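Side-chain contacts in aminotransferase, class V family protein (Trichomonas vaginalis, PDB 5F8V), which probably catalyses the pyridoxal-phosphate-dependent transfer of an amino group between O-phospho-L-serine and 2-oxoglutarate, the second step of L-serine biosynthesis from 3-phospho-D-glycerate: residues P17-E22 and I261-G266; T61-P66 and S180-R185; S83-N88 and V96-T101; E157-I162 and G344-C349. All blocks are in the same frame, centred on the assembly; numbering follows the deposited sequence.

Starting from the N terminus, residues 17-22 meet 261-266, far along the chain, so interaction 1 closes a long loop joining the early helix 18-26 to the end of helix 248-263. Nested inside it, interaction 2 brings the end of helix 46-63 to the turn at 180-185. Interaction 3 is nested deeper still: 83-88 and 96-101 form a short helix-to-strand connection. Interaction 4 opens at 157-162, after interaction 3 has closed, and reaches 344-349, thereby crossing interactions 1 and 2 and tying the loop beside the cofactor to strand 345-348. Leu62 packs on Ile261 and Glu262, Ser180 meets Thr158, and Thr101 touches Glu157, linking the four in space.

Interaction 1. Residues P17-E22 and I261-G266; sequences PLECLE and IEEKGG
At the surface, where the first turn of helix 18-26 faces the C-terminal end of helix 248-263, Glu19 meets Glu263 and Lys264 in a small charged cluster. Glu19 reaches across with its chain extended beyond CG. Its OE1 lies 3.9 Å from Lys264 NZ, a long salt bridge, and sits just as near the CE methylene. The lysine comes from the other helix end to meet it, through a bend at chi2 (-65°). The other oxygen, Glu19 OE2, comes within 3.7 Å of Glu263 OE1; the two side chains pass alongside, pointing contrary ways, with their carboxylate planes 27° apart. Two like charges at this distance would be costly alone, but Arg23 NH2 forms a salt bridge to both oxygens and probably offsets the repulsion. Glu19 OE1 also takes a weak hydrogen bond from Trp260 NE1. Beyond Lys264 the chain leaves the helix in a Schellman motif: Gly265 has positive phi, Gly266 N bonds back to Ile261 O at 3.1 Å, and Gly265 N to Glu262 O, also at 3.1 Å. On the buried side of helix 18-26, Pro17 and Cys20 pack on helix 248-263, Ile261 leans on helices 46-63 and 267-286, and Leu18 and Leu21 touch the second subunit.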
loop_
_atom_site.group_PDB
_atom_site.type_symbol
_atom_site.label_atom_id
_atom_site.label_comp_id
_atom_site.label_asym_id
_atom_site.label_seq_id
_atom_site.Cartn_x
_atom_site.Cartn_y
_atom_site.Cartn_z
ATOM N N PRO A 17 -5.122 -19.414 -1.135
ATOM C CA PRO A 17 -6.136 -20.473 -1.226
ATOM C C PRO A 17 -7.111 -20.232 -2.375
ATOM O O PRO A 17 -7.642 -19.125 -2.505
ATOM C CB PRO A 17 -6.849 -20.390 0.131
ATOM C CG PRO A 17 -5.853 -19.782 1.042
ATOM C CD PRO A 17 -5.132 -18.777 0.196
ATOM N N LEU A 18 -7.318 -21.249 -3.219
ATOM C CA LEU A 18 -8.196 -21.114 -4.390
ATOM C C LEU A 18 -9.622 -20.704 -3.994
ATOM O O LEU A 18 -10.235 -19.871 -4.665
ATOM C CB LEU A 18 -8.215 -22.412 -5.209
ATOM C CG LEU A 18 -8.987 -22.413 -6.533
ATOM C CD1 LEU A 18 -8.558 -21.279 -7.456
ATOM C CD2 LEU A 18 -8.822 -23.754 -7.229
ATOM N N GLU A 19 -10.115 -21.267 -2.893
ATOM C CA GLU A 19 -11.417 -20.904 -2.310
ATOM C C GLU A 19 -11.539 -19.391 -2.097
ATOM O O GLU A 19 -12.588 -18.815 -2.354
ATOM C CB GLU A 19 -11.624 -21.579 -0.943
ATOM C CG GLU A 19 -11.689 -23.104 -0.924
ATOM C CD GLU A 19 -11.478 -23.661 0.484
ATOM O OE1 GLU A 19 -10.463 -24.359 0.718
ATOM O OE2 GLU A 19 -12.321 -23.373 1.368
ATOM N N CYS A 20 -10.473 -18.769 -1.601
ATOM C CA CYS A 20 -10.455 -17.327 -1.377
ATOM C C CYS A 20 -10.503 -16.551 -2.692
ATOM O O CYS A 20 -11.219 -15.558 -2.806
ATOM C CB CYS A 20 -9.240 -16.919 -0.547
ATOM S SG CYS A 20 -9.259 -17.591 1.132
ATOM N N LEU A 21 -9.773 -17.022 -3.696
ATOM C CA LEU A 21 -9.826 -16.406 -5.021
ATOM C C LEU A 21 -11.236 -16.550 -5.621
ATOM O O LEU A 21 -11.790 -15.592 -6.173
ATOM C CB LEU A 21 -8.762 -17.009 -5.942
ATOM C CG LEU A 21 -7.297 -16.847 -5.513
ATOM C CD1 LEU A 21 -6.390 -17.782 -6.299
ATOM C CD2 LEU A 21 -6.826 -15.402 -5.641
ATOM N N GLU A 22 -11.825 -17.738 -5.479
ATOM C CA GLU A 22 -13.177 -18.000 -5.995
ATOM C C GLU A 22 -14.246 -17.172 -5.280
ATOM O O GLU A 22 -15.138 -16.630 -5.929
ATOM C CB GLU A 22 -13.506 -19.492 -5.907
ATOM C CG GLU A 22 -12.681 -20.316 -6.883
ATOM C CD GLU A 22 -12.803 -21.814 -6.689
ATOM O OE1 GLU A 22 -13.165 -22.267 -5.578
ATOM O OE2 GLU A 22 -12.509 -22.539 -7.664
ATOM N N ILE A 261 -8.124 -19.970 7.233
ATOM C CA ILE A 261 -7.254 -20.565 8.251
ATOM C C ILE A 261 -8.075 -21.143 9.406
ATOM O O ILE A 261 -7.773 -22.232 9.892
ATOM C CB ILE A 261 -6.223 -19.555 8.810
ATOM C CG1 ILE A 261 -5.223 -19.142 7.722
ATOM C CG2 ILE A 261 -5.458 -20.153 9.993
ATOM C CD1 ILE A 261 -4.342 -17.970 8.099
ATOM N N GLU A 262 -9.097 -20.409 9.846
ATOM C CA GLU A 262 -9.982 -20.908 10.912
ATOM C C GLU A 262 -10.703 -22.183 10.481
ATOM O O GLU A 262 -10.804 -23.133 11.266
ATOM C CB GLU A 262 -10.985 -19.842 11.355
ATOM C CG GLU A 262 -10.335 -18.701 12.110
ATOM C CD GLU A 262 -11.329 -17.653 12.579
ATOM O OE1 GLU A 262 -12.155 -17.184 11.768
ATOM O OE2 GLU A 262 -11.266 -17.276 13.768
ATOM N N GLU A 263 -11.162 -22.211 9.229
ATOM C CA GLU A 263 -11.851 -23.381 8.659
ATOM C C GLU A 263 -10.970 -24.636 8.678
ATOM O O GLU A 263 -11.477 -25.746 8.872
ATOM C CB GLU A 263 -12.334 -23.098 7.221
ATOM C CG GLU A 263 -13.488 -22.103 7.131
ATOM C CD GLU A 263 -13.724 -21.524 5.738
ATOM O OE1 GLU A 263 -13.276 -22.101 4.722
ATOM O OE2 GLU A 263 -14.389 -20.473 5.657
ATOM N N LYS A 264 -9.664 -24.450 8.478
ATOM C CA LYS A 264 -8.690 -25.555 8.471
ATOM C C LYS A 264 -8.127 -25.945 9.849
ATOM O O LYS A 264 -7.245 -26.810 9.922
ATOM C CB LYS A 264 -7.537 -25.227 7.502
ATOM C CG LYS A 264 -7.973 -24.963 6.063
ATOM C CD LYS A 264 -8.580 -26.198 5.411
ATOM C CE LYS A 264 -8.949 -25.938 3.960
ATOM N NZ LYS A 264 -9.604 -27.135 3.363
ATOM N N GLY A 265 -8.622 -25.332 10.933
ATOM C CA GLY A 265 -8.294 -25.774 12.299
ATOM C C GLY A 265 -7.428 -24.840 13.136
ATOM O O GLY A 265 -7.101 -25.168 14.274
ATOM N N GLY A 266 -7.075 -23.678 12.590
ATOM C CA GLY A 266 -6.322 -22.664 13.325
ATOM C C GLY A 266 -4.829 -22.767 13.103
ATOM O O GLY A 266 -4.368 -23.526 12.249
#

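Interaction 2. Residues T61-P66 and S180-R185; sequences TLLQVP and SNFLSR
Leu62 and Leu63, in the last turn of helix 46-63, pack against Phe182 and Leu183, the two central residues of a type II turn in the loop between strands 174-177 and 193-199. Asn181 begins the turn. Phe182 follows, its CG anti to the backbone N (chi1 -166°), which carries the ring toward the helix. There Leu63 CD1 comes to 3.6 Å from Phe182 CZ, with CE2 almost as near, while the two side chains cross at roughly a right angle. The carbonyl oxygen of Phe182 accepts a hydrogen bond from Asn203 ND2, next to the cofactor-bearing Lys202, so the helix end backs a loop that lies close to the active site. Leu183, with positive phi, places CD2 above one face of the Phe182 ring, over its margin rather than its centre. The same methyl lies 3.7 Å from Leu63 CG and 4.4 Å from Leu62 CD1, so it touches the ring, Leu63 and, loosely, Leu62. Ser184 closes the turn: its N, at 3.1 Å, and its OG, at 2.7 Å, both donate to Asn181 O from the same face of that carbonyl. Arg185, beyond the turn, bridges to Asp155. On the helical side, Gln64 completes a Schellman motif, and its NE2 donates in the carbonyl plane to Thr61 O at 2.8 Å. This apolar joint is walled by strand 209-215, which touches Leu63 and Phe182, and by helices 248-263 and 267-286, which pack on Leu183.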
loop_
_atom_site.group_PDB
_atom_site.type_symbol
_atom_site.label_atom_id
_atom_site.label_comp_id
_atom_site.label_asym_id
_atom_site.label_seq_id
_atom_site.Cartn_x
_atom_site.Cartn_y
_atom_site.Cartn_z
ATOM N N THR A 61 -8.388 -13.233 17.319
ATOM C CA THR A 61 -8.840 -14.569 17.711
ATOM C C THR A 61 -7.844 -15.635 17.247
ATOM O O THR A 61 -7.386 -16.433 18.056
ATOM C CB THR A 61 -10.254 -14.883 17.168
ATOM O OG1 THR A 61 -11.215 -14.063 17.842
ATOM C CG2 THR A 61 -10.632 -16.338 17.382
ATOM N N LEU A 62 -7.522 -15.632 15.954
ATOM C CA LEU A 62 -6.562 -16.573 15.372
ATOM C C LEU A 62 -5.269 -16.672 16.169
ATOM O O LEU A 62 -4.813 -17.762 16.484
ATOM C CB LEU A 62 -6.187 -16.153 13.944
ATOM C CG LEU A 62 -7.030 -16.648 12.777
ATOM C CD1 LEU A 62 -6.476 -16.021 11.505
ATOM C CD2 LEU A 62 -7.009 -18.170 12.696
ATOM N N LEU A 63 -4.689 -15.519 16.481
ATOM C CA LEU A 63 -3.416 -15.456 17.212
ATOM C C LEU A 63 -3.538 -15.425 18.733
ATOM O O LEU A 63 -2.537 -15.591 19.416
ATOM C CB LEU A 63 -2.629 -14.223 16.779
ATOM C CG LEU A 63 -1.771 -14.331 15.527
ATOM C CD1 LEU A 63 -1.416 -12.925 15.062
ATOM C CD2 LEU A 63 -0.516 -15.146 15.790
ATOM N N GLN A 64 -4.744 -15.202 19.255
ATOM C CA GLN A 64 -4.949 -14.910 20.678
ATOM C C GLN A 64 -4.019 -13.786 21.111
ATOM O O GLN A 64 -3.266 -13.910 22.077
ATOM C CB GLN A 64 -4.783 -16.170 21.545
ATOM C CG GLN A 64 -5.843 -17.235 21.290
ATOM C CD GLN A 64 -7.230 -16.786 21.725
ATOM O OE1 GLN A 64 -7.586 -16.897 22.902
ATOM N NE2 GLN A 64 -8.023 -16.275 20.776
ATOM N N VAL A 65 -4.082 -12.684 20.368
ATOM C CA VAL A 65 -3.301 -11.507 20.687
ATOM C C VAL A 65 -3.875 -10.937 21.994
ATOM O O VAL A 65 -5.052 -10.608 22.038
ATOM C CB VAL A 65 -3.362 -10.428 19.576
ATOM C CG1 VAL A 65 -2.501 -9.236 19.960
ATOM C CG2 VAL A 65 -2.935 -10.996 18.216
ATOM N N PRO A 66 -3.050 -10.822 23.053
ATOM C CA PRO A 66 -3.583 -10.251 24.305
ATOM C C PRO A 66 -4.003 -8.777 24.185
ATOM O O PRO A 66 -3.538 -8.062 23.294
ATOM C CB PRO A 66 -2.423 -10.415 25.297
ATOM C CG PRO A 66 -1.463 -11.371 24.663
ATOM C CD PRO A 66 -1.629 -11.193 23.189
ATOM N N SER A 180 7.584 -13.679 6.406
ATOM C CA SER A 180 7.490 -14.963 5.708
ATOM C C SER A 180 7.001 -16.150 6.547
ATOM O O SER A 180 6.937 -17.266 6.031
ATOM C CB SER A 180 8.844 -15.290 5.076
ATOM O OG SER A 180 9.867 -15.267 6.052
ATOM N N ASN A 181 6.661 -15.944 7.821
ATOM C CA ASN A 181 6.044 -17.028 8.611
ATOM C C ASN A 181 4.825 -16.626 9.466
ATOM O O ASN A 181 4.397 -17.388 10.345
ATOM C CB ASN A 181 7.118 -17.778 9.432
ATOM C CG ASN A 181 7.510 -17.067 10.723
ATOM O OD1 ASN A 181 7.165 -15.915 10.953
ATOM N ND2 ASN A 181 8.249 -17.769 11.572
ATOM N N PHE A 182 4.247 -15.462 9.175
ATOM C CA PHE A 182 3.125 -14.940 9.955
ATOM C C PHE A 182 1.912 -15.803 9.716
ATOM O O PHE A 182 1.560 -16.054 8.562
ATOM C CB PHE A 182 2.796 -13.500 9.548
ATOM C CG PHE A 182 1.884 -12.784 10.503
ATOM C CD1 PHE A 182 0.669 -12.256 10.069
ATOM C CD2 PHE A 182 2.256 -12.603 11.826
ATOM C CE1 PHE A 182 -0.167 -11.578 10.950
ATOM C CE2 PHE A 182 1.429 -11.927 12.712
ATOM C CZ PHE A 182 0.217 -11.414 12.275
ATOM N N LEU A 183 1.291 -16.253 10.803
ATOM C CA LEU A 183 0.112 -17.144 10.778
ATOM C C LEU A 183 0.406 -18.541 10.195
ATOM O O LEU A 183 -0.502 -19.231 9.722
ATOM C CB LEU A 183 -1.082 -16.479 10.072
ATOM C CG LEU A 183 -1.447 -15.079 10.583
ATOM C CD1 LEU A 183 -2.323 -14.358 9.579
ATOM C CD2 LEU A 183 -2.135 -15.159 11.947
ATOM N N SER A 184 1.674 -18.954 10.259
ATOM C CA SER A 184 2.072 -20.314 9.913
ATOM C C SER A 184 2.149 -21.179 11.164
ATOM O O SER A 184 2.322 -22.388 11.053
ATOM C CB SER A 184 3.420 -20.307 9.193
ATOM O OG SER A 184 4.484 -20.044 10.089
ATOM N N ARG A 185 2.039 -20.551 12.342
ATOM C CA ARG A 185 2.056 -21.246 13.624
ATOM C C ARG A 185 1.585 -20.329 14.767
ATOM O O ARG A 185 1.526 -19.106 14.599
ATOM C CB ARG A 185 3.464 -21.762 13.931
ATOM C CG ARG A 185 4.537 -20.693 13.867
ATOM C CD ARG A 185 5.882 -21.294 14.209
ATOM N NE ARG A 185 6.937 -20.288 14.259
ATOM C CZ ARG A 185 8.246 -20.557 14.229
ATOM N NH1 ARG A 185 8.698 -21.813 14.165
ATOM N NH2 ARG A 185 9.120 -19.559 14.275
#

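Interaction 3. Residues S83-N88 and V96-T101; sequences SAIPFN and VDYLCT
Pro86 and Tyr98 make the main touch here, between helix 78-89 and the parallel strand 95-98 of the large sheet, and it is a light van der Waals one. The helix leads from strand 69-75 to strand 95-98, which run the same way, so the contact lies within a beta-alpha-beta crossover of the large PLP-binding domain, as expected of fold type I. The phenol oxygen does the reaching: Tyr98 OH lies 4.1 Å from Pro86 CD, with the two side chains crossing at about a right angle. Ile85 adds a looser contact, its CG2 standing 4.5 Å from Tyr98 OH. Tyr98 has CG anti to its carbonyl carbon (chi1 -78°), which swings the ring back along the strand, where Val96 CG2 meets its edge in plane, 3.7 Å from Tyr98 CE2.

No hydrogen bond passes between the two segments; the polar atoms pair elsewhere. Tyr98 OH is bonded to Tyr150 OH, so the buried hydroxyl resting on the proline has its polar partner on the neighbouring strand. In the helix, Pro86 has no N-H to give to the preceding turn, and the helix is kinked there. One turn of hydrogen bonding spans the kink: Asn88 N donates to Ala84 O at 3.0 Å, and Asn88 ND2 joins it on the same oxygen at 2.8 Å, nearly straight at 168° although it comes from above the carbonyl plane.

Among rings, Tyr98 packs on Tyr152 with planes about 30° apart. Strand 148-154 thus supplies tyrosines to the joint, helix 103-115 adds Cys112, which touches both Pro86 and Tyr98, and Ser83 and Phe87 of helix 78-89 meet the second subunit.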
loop_
_atom_site.group_PDB
_atom_site.type_symbol
_atom_site.label_atom_id
_atom_site.label_comp_id
_atom_site.label_asym_id
_atom_site.label_seq_id
_atom_site.Cartn_x
_atom_site.Cartn_y
_atom_site.Cartn_z
ATOM N N SER A 83 11.889 1.207 8.301
ATOM C CA SER A 83 12.096 2.625 8.575
ATOM C C SER A 83 11.289 3.084 9.787
ATOM O O SER A 83 11.820 3.772 10.663
ATOM C CB SER A 83 11.702 3.457 7.367
ATOM O OG SER A 83 12.335 2.988 6.197
ATOM N N ALA A 84 10.022 2.684 9.844
ATOM C CA ALA A 84 9.113 3.132 10.899
ATOM C C ALA A 84 9.491 2.619 12.285
ATOM O O ALA A 84 9.263 3.311 13.272
ATOM C CB ALA A 84 7.671 2.763 10.561
ATOM N N ILE A 85 10.086 1.429 12.366
ATOM C CA ILE A 85 10.439 0.832 13.658
ATOM C C ILE A 85 11.310 1.771 14.527
ATOM O O ILE A 85 10.908 2.103 15.651
ATOM C CB ILE A 85 11.079 -0.585 13.502
ATOM C CG1 ILE A 85 10.042 -1.626 13.017
ATOM C CG2 ILE A 85 11.743 -1.052 14.797
ATOM C CD1 ILE A 85 8.832 -1.863 13.907
ATOM N N PRO A 86 12.486 2.207 14.023
ATOM C CA PRO A 86 13.292 3.110 14.848
ATOM C C PRO A 86 12.653 4.478 15.117
ATOM O O PRO A 86 12.782 4.979 16.233
ATOM C CB PRO A 86 14.611 3.243 14.067
ATOM C CG PRO A 86 14.300 2.796 12.680
ATOM C CD PRO A 86 13.224 1.768 12.828
ATOM N N PHE A 87 11.973 5.066 14.132
ATOM C CA PHE A 87 11.204 6.303 14.358
ATOM C C PHE A 87 10.300 6.174 15.582
ATOM O O PHE A 87 10.266 7.078 16.419
ATOM C CB PHE A 87 10.329 6.680 13.155
ATOM C CG PHE A 87 11.035 7.483 12.113
ATOM C CD1 PHE A 87 11.449 8.790 12.385
ATOM C CD2 PHE A 87 11.285 6.950 10.847
ATOM C CE1 PHE A 87 12.108 9.532 11.426
ATOM C CE2 PHE A 87 11.943 7.698 9.884
ATOM C CZ PHE A 87 12.351 8.992 10.173
ATOM N N ASN A 88 9.618 5.028 15.685
ATOM C CA ASN A 88 8.594 4.783 16.702
ATOM C C ASN A 88 9.078 4.269 18.060
ATOM O O ASN A 88 8.426 4.538 19.071
ATOM C CB ASN A 88 7.535 3.798 16.157
ATOM C CG ASN A 88 6.524 4.467 15.243
ATOM O OD1 ASN A 88 5.520 5.011 15.708
ATOM N ND2 ASN A 88 6.763 4.406 13.932
ATOM N N VAL A 96 20.244 0.569 19.931
ATOM C CA VAL A 96 19.326 -0.441 19.408
ATOM C C VAL A 96 20.117 -1.675 18.987
ATOM O O VAL A 96 21.220 -1.555 18.443
ATOM C CB VAL A 96 18.491 0.066 18.211
ATOM C CG1 VAL A 96 17.465 1.089 18.673
ATOM C CG2 VAL A 96 19.380 0.622 17.093
ATOM N N ASP A 97 19.545 -2.854 19.242
ATOM C CA ASP A 97 20.186 -4.125 18.902
ATOM C C ASP A 97 19.475 -4.823 17.736
ATOM O O ASP A 97 18.245 -5.001 17.753
ATOM C CB ASP A 97 20.254 -5.034 20.135
ATOM C CG ASP A 97 21.424 -4.674 21.087
ATOM O OD1 ASP A 97 22.419 -4.062 20.643
ATOM O OD2 ASP A 97 21.363 -5.014 22.288
ATOM N N TYR A 98 20.273 -5.201 16.733
ATOM C CA TYR A 98 19.825 -5.949 15.555
ATOM C C TYR A 98 20.605 -7.256 15.468
ATOM O O TYR A 98 21.832 -7.238 15.433
ATOM C CB TYR A 98 20.051 -5.110 14.290
ATOM C CG TYR A 98 19.006 -4.030 14.104
ATOM C CD1 TYR A 98 17.931 -4.223 13.243
ATOM C CD2 TYR A 98 19.074 -2.824 14.810
ATOM C CE1 TYR A 98 16.959 -3.258 13.076
ATOM C CE2 TYR A 98 18.096 -1.843 14.649
ATOM C CZ TYR A 98 17.042 -2.068 13.780
ATOM O OH TYR A 98 16.064 -1.132 13.597
ATOM N N LEU A 99 19.900 -8.387 15.481
ATOM C CA LEU A 99 20.523 -9.685 15.205
ATOM C C LEU A 99 20.286 -9.981 13.729
ATOM O O LEU A 99 19.138 -10.133 13.300
ATOM C CB LEU A 99 19.938 -10.792 16.077
ATOM C CG LEU A 99 20.429 -12.220 15.771
ATOM C CD1 LEU A 99 21.845 -12.442 16.256
ATOM C CD2 LEU A 99 19.492 -13.264 16.362
ATOM N N CYS A 100 21.370 -10.067 12.967
ATOM C CA CYS A 100 21.304 -10.282 11.524
ATOM C C CYS A 100 21.620 -11.735 11.202
ATOM O O CYS A 100 22.776 -12.146 11.229
ATOM C CB CYS A 100 22.273 -9.338 10.813
ATOM S SG CYS A 100 21.963 -7.581 11.128
ATOM N N THR A 101 20.581 -12.521 10.929
ATOM C CA THR A 101 20.736 -13.935 10.599
ATOM C C THR A 101 20.687 -14.209 9.092
ATOM O O THR A 101 20.937 -15.328 8.661
ATOM C CB THR A 101 19.649 -14.777 11.280
ATOM O OG1 THR A 101 18.358 -14.282 10.905
ATOM C CG2 THR A 101 19.809 -14.723 12.807
#

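Interaction 4. Residues E157-I162 and G344-C349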
loop_
_atom_site.group_PDB
_atom_site.type_symbol
_atom_site.label_atom_id
_atom_site.label_comp_id
_atom_site.label_asym_id
_atom_site.label_seq_id
_atom_site.Cartn_x
_atom_site.Cartn_y
_atom_site.Cartn_z
ATOM N N GLU A 157 14.111 -16.241 7.857
ATOM C CA GLU A 157 14.865 -15.660 6.738
ATOM C C GLU A 157 14.558 -16.447 5.466
ATOM O O GLU A 157 14.876 -17.627 5.356
ATOM C CB GLU A 157 16.364 -15.597 7.041
ATOM C CG GLU A 157 16.730 -14.494 8.021
ATOM C CD GLU A 157 16.738 -13.090 7.428
ATOM O OE1 GLU A 157 16.501 -12.934 6.211
ATOM O OE2 GLU A 157 17.000 -12.114 8.180
ATOM N N THR A 158 13.902 -15.765 4.533
ATOM C CA THR A 158 13.283 -16.356 3.350
ATOM C C THR A 158 14.326 -16.918 2.359
ATOM O O THR A 158 14.130 -17.994 1.773
ATOM C CB THR A 158 12.380 -15.279 2.682
ATOM O OG1 THR A 158 11.617 -14.619 3.704
ATOM C CG2 THR A 158 11.415 -15.846 1.694
ATOM N N ILE A 159 15.440 -16.210 2.205
ATOM C CA ILE A 159 16.476 -16.581 1.229
ATOM C C ILE A 159 17.417 -17.668 1.776
ATOM O O ILE A 159 17.826 -18.574 1.040
ATOM C CB ILE A 159 17.262 -15.331 0.762
ATOM C CG1 ILE A 159 16.304 -14.336 0.100
ATOM C CG2 ILE A 159 18.387 -15.711 -0.200
ATOM C CD1 ILE A 159 16.849 -12.927 -0.011
ATOM N N GLN A 160 17.757 -17.567 3.059
ATOM C CA GLN A 160 18.660 -18.524 3.704
ATOM C C GLN A 160 17.933 -19.774 4.228
ATOM O O GLN A 160 18.558 -20.816 4.415
ATOM C CB GLN A 160 19.426 -17.850 4.834
ATOM C CG GLN A 160 20.487 -16.856 4.375
ATOM C CD GLN A 160 19.929 -15.521 3.922
ATOM O OE1 GLN A 160 18.906 -15.055 4.416
ATOM N NE2 GLN A 160 20.607 -14.897 2.980
ATOM N N GLY A 161 16.629 -19.679 4.459
ATOM C CA GLY A 161 15.874 -20.785 5.061
ATOM C C GLY A 161 16.256 -21.073 6.509
ATOM O O GLY A 161 16.322 -22.233 6.908
ATOM N N ILE A 162 16.505 -20.011 7.277
ATOM C CA ILE A 162 16.838 -20.089 8.716
ATOM C C ILE A 162 15.652 -19.550 9.537
ATOM O O ILE A 162 15.283 -18.396 9.381
ATOM C CB ILE A 162 18.120 -19.291 9.036
ATOM C CG1 ILE A 162 19.296 -19.875 8.232
ATOM C CG2 ILE A 162 18.443 -19.332 10.534
ATOM C CD1 ILE A 162 20.635 -19.207 8.457
ATOM N N GLY A 344 21.010 -21.413 -7.344
ATOM C CA GLY A 344 20.456 -22.706 -6.952
ATOM C C GLY A 344 18.945 -22.684 -6.879
ATOM O O GLY A 344 18.290 -21.977 -7.656
ATOM N N PHE A 345 18.391 -23.435 -5.921
ATOM C CA PHE A 345 16.947 -23.712 -5.886
ATOM C C PHE A 345 16.314 -23.400 -4.536
ATOM O O PHE A 345 16.983 -23.462 -3.508
ATOM C CB PHE A 345 16.703 -25.175 -6.244
ATOM C CG PHE A 345 17.689 -25.713 -7.238
ATOM C CD1 PHE A 345 17.711 -25.216 -8.532
ATOM C CD2 PHE A 345 18.619 -26.684 -6.873
ATOM C CE1 PHE A 345 18.633 -25.692 -9.452
ATOM C CE2 PHE A 345 19.543 -27.160 -7.790
ATOM C CZ PHE A 345 19.548 -26.664 -9.080
ATOM N N ARG A 346 15.019 -23.088 -4.547
ATOM C CA ARG A 346 14.273 -22.842 -3.311
ATOM C C ARG A 346 12.799 -23.190 -3.469
ATOM O O ARG A 346 12.118 -22.644 -4.343
ATOM C CB ARG A 346 14.433 -21.375 -2.886
ATOM C CG ARG A 346 13.797 -21.006 -1.543
ATOM C CD ARG A 346 13.941 -19.522 -1.199
ATOM N NE ARG A 346 13.567 -18.648 -2.311
ATOM C CZ ARG A 346 13.537 -17.316 -2.273
ATOM N NH1 ARG A 346 13.807 -16.640 -1.156
ATOM N NH2 ARG A 346 13.196 -16.648 -3.370
ATOM N N ALA A 347 12.313 -24.106 -2.631
ATOM C CA ALA A 347 10.878 -24.349 -2.519
ATOM C C ALA A 347 10.356 -23.458 -1.405
ATOM O O ALA A 347 10.774 -23.598 -0.251
ATOM C CB ALA A 347 10.600 -25.804 -2.193
ATOM N N SER A 348 9.475 -22.528 -1.761
ATOM C CA SER A 348 8.736 -21.726 -0.792
ATOM C C SER A 348 7.335 -22.319 -0.706
ATOM O O SER A 348 6.662 -22.436 -1.728
ATOM C CB SER A 348 8.697 -20.260 -1.222
ATOM O OG SER A 348 10.000 -19.717 -1.307
ATOM N N CYS A 349 6.935 -22.732 0.501
ATOM C CA CYS A 349 5.682 -23.464 0.746
ATOM C C CYS A 349 4.975 -22.885 1.964
ATOM O O CYS A 349 5.177 -23.329 3.095
ATOM C CB CYS A 349 5.947 -24.955 0.987
ATOM S SG CYS A 349 6.865 -25.782 -0.335
#
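A buried guanidinium here spends one N-H on a main-chain carbonyl next to the cofactor: Arg346 NH1 donates to Thr158 O at 3.2 Å. The bond is weak but fairly straight (166°), and the oxygen sits at the edge of the guanidinium, near its plane. Thr158 O also rests 3.3 Å from Arg346 CD, so the carbonyl is tucked into the crook of the arginine chain, which runs extended from the strand and then bends at chi3 (48°). Two apolar atoms also touch this nitrogen. Ile159 brings CG1 to 3.6 Å from Arg346 NH1, and Thr158 CG2 lies 3.8 Å from it; both side chains cross the arginine obliquely.

Thr158 faces two ways. With its CG2 and carbonyl oxygen turned to Arg346, its OG1 hydrogen-bonds to O3 of the pyridoxal phosphate carried by Lys202 and to Ser180 OG. That places Thr158 beside the cofactor and is consistent with the contact lining the active site. In related phosphoserine aminotransferases an arginine of this C-terminal strand binds the substrate carboxylate, and Arg346 is probably its counterpart.

The loop contains a G1 beta bulge, in which Gly161 and Ile162 both face Glu157. Glu157 N donates to Ile162 O at 2.9 Å, and Gly161 N to Glu157 O at 2.8 Å.

The loop between short strands 156-157 and 162-163 is thus set against strand 345-348, itself paired antiparallel with 304-307, while helix 103-115 touches Thr158 and Ile159, and helix 355-367 packs on Ala347 and Cys349.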